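Local coordinates for ebony (Drosophila melanogaster, PDB 6DYM), which probably couples beta-alanine to biogenic amines as a nonribosomal peptide synthetase, this piece being the C-terminal condensation domain that forms the amide bond, at residues 32-37 and 202-207. Numbering follows the deposited sequence.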
# COMPACT_ATOMS: atom_id res chain seq x y z
N GLU A 32 11.06 1.14 6.71
CA GLU A 32 11.97 2.27 6.55
C GLU A 32 12.61 2.71 7.86
O GLU A 32 13.66 3.36 7.82
CB GLU A 32 11.23 3.45 5.93
CG GLU A 32 10.78 3.22 4.51
CD GLU A 32 9.36 2.69 4.41
OE1 GLU A 32 9.09 1.59 4.94
OE2 GLU A 32 8.52 3.39 3.81
N GLN A 33 12.02 2.38 9.01
CA GLN A 33 12.63 2.76 10.28
C GLN A 33 13.99 2.11 10.46
O GLN A 33 14.84 2.63 11.19
CB GLN A 33 11.71 2.39 11.44
CG GLN A 33 11.57 0.90 11.66
CD GLN A 33 10.66 0.55 12.83
OE1 GLN A 33 10.73 1.16 13.89
NE2 GLN A 33 9.79 -0.43 12.62
N TRP A 34 14.22 0.98 9.80
CA TRP A 34 15.49 0.28 9.92
C TRP A 34 16.51 0.75 8.89
O TRP A 34 17.69 0.37 8.99
CB TRP A 34 15.26 -1.23 9.79
CG TRP A 34 14.22 -1.73 10.75
CD1 TRP A 34 12.99 -2.22 10.45
CD2 TRP A 34 14.32 -1.75 12.18
NE1 TRP A 34 12.31 -2.56 11.60
CE2 TRP A 34 13.11 -2.28 12.68
CE3 TRP A 34 15.31 -1.37 13.09
CZ2 TRP A 34 12.87 -2.44 14.04
CZ3 TRP A 34 15.07 -1.54 14.45
CH2 TRP A 34 13.86 -2.07 14.91
N LEU A 35 16.10 1.56 7.93
CA LEU A 35 17.01 2.14 6.94
C LEU A 35 17.54 3.50 7.37
O LEU A 35 18.32 4.11 6.62
CB LEU A 35 16.31 2.28 5.59
CG LEU A 35 15.75 1.00 4.96
CD1 LEU A 35 14.98 1.31 3.68
CD2 LEU A 35 16.86 0.01 4.70
N LYS A 36 17.15 3.99 8.54
CA LYS A 36 17.67 5.27 9.03
C LYS A 36 19.17 5.16 9.27
O LYS A 36 19.66 4.11 9.71
CB LYS A 36 16.95 5.67 10.32
CG LYS A 36 15.49 6.08 10.13
CD LYS A 36 14.88 6.57 11.44
CE LYS A 36 13.35 6.51 11.40
NZ LYS A 36 12.80 7.08 10.13
N PRO A 37 19.94 6.21 8.97
CA PRO A 37 19.43 7.47 8.43
C PRO A 37 19.43 7.48 6.90
O PRO A 37 19.90 6.53 6.28
CB PRO A 37 20.40 8.51 8.98
CG PRO A 37 21.69 7.73 9.27
CD PRO A 37 21.41 6.26 9.14
N ASP A 202 12.58 -10.39 15.66
CA ASP A 202 12.13 -11.58 14.93
C ASP A 202 10.64 -11.55 14.64
O ASP A 202 10.19 -12.18 13.68
CB ASP A 202 12.47 -12.84 15.73
CG ASP A 202 13.93 -13.24 15.60
OD1 ASP A 202 14.73 -12.42 15.10
OD2 ASP A 202 14.27 -14.37 16.00
N GLU A 203 9.87 -10.81 15.43
CA GLU A 203 8.42 -10.80 15.33
C GLU A 203 7.90 -9.88 14.23
O GLU A 203 6.71 -9.93 13.93
CB GLU A 203 7.82 -10.39 16.68
CG GLU A 203 8.06 -11.40 17.81
CD GLU A 203 9.51 -11.43 18.32
OE1 GLU A 203 10.18 -10.37 18.28
OE2 GLU A 203 9.98 -12.51 18.74
N GLN A 204 8.75 -9.05 13.63
CA GLN A 204 8.29 -8.19 12.55
C GLN A 204 8.25 -8.99 11.25
O GLN A 204 9.28 -9.47 10.77
CB GLN A 204 9.19 -6.97 12.38
CG GLN A 204 8.71 -6.07 11.24
CD GLN A 204 9.46 -4.76 11.16
OE1 GLN A 204 10.22 -4.40 12.06
NE2 GLN A 204 9.25 -4.03 10.06
N ARG A 205 7.05 -9.11 10.68
CA ARG A 205 6.82 -9.89 9.48
C ARG A 205 6.45 -8.98 8.30
O ARG A 205 6.02 -7.84 8.47
CB ARG A 205 5.70 -10.92 9.69
CG ARG A 205 5.61 -11.45 11.12
CD ARG A 205 6.86 -12.23 11.49
NE ARG A 205 7.05 -13.39 10.62
CZ ARG A 205 8.03 -14.27 10.74
NH1 ARG A 205 8.92 -14.14 11.70
NH2 ARG A 205 8.11 -15.29 9.89
N ALA A 206 6.67 -9.51 7.10
CA ALA A 206 6.03 -9.02 5.89
C ALA A 206 5.15 -10.15 5.40
O ALA A 206 5.62 -11.28 5.21
CB ALA A 206 7.06 -8.64 4.82
N ILE A 207 3.86 -9.87 5.23
CA ILE A 207 2.88 -10.91 4.92
C ILE A 207 2.27 -10.60 3.57
O ILE A 207 1.74 -9.50 3.35
CB ILE A 207 1.81 -11.02 6.01
CG1 ILE A 207 2.49 -11.22 7.38
CG2 ILE A 207 0.88 -12.18 5.70
CD1 ILE A 207 1.59 -11.72 8.47
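The carboxamide of Gln204 approaches the N-H edge of the Trp34 indole, OE1 near the ring plane and NE2 in it, while one face of the ring carries CG of Gln33, 3.5 Å above its plane and offset toward the rim. Indole and amide planes are inclined by 42°. From that edge Trp34 NE1 donates a 2.8 Å hydrogen bond to Gln204 OE1. The N-H...O angle of 150° indicates a moderately bent bond, and the donor is tilted 20° from the carbonyl plane. Gln204 spans the gap because its chain is fully extended, with CG anti to the backbone N; the nearest CA atoms, those of Trp34 and Gln204, are still 11.4 Å apart. Gln204 NE2 donates to the backbone O of Asp30, which also accepts Gln33 NE2, consistent with the modelled amide orientation. Swapping Trp34 for a phenylalanine would probably leave Gln204 OE1 without its indole donor and the amide less firmly oriented. Strand 205-212 lies between strands 158-163 and 178-184 of a mixed sheet, consistent with a GNAT-like fold. Ala200 and Pro201 also touch the indole, but between the two segments, with 90 Å² buried, the chemistry implies one directional N-H...O link at the surface, joining the loop between helices 14-25 and 41-58 to the residue before that strand.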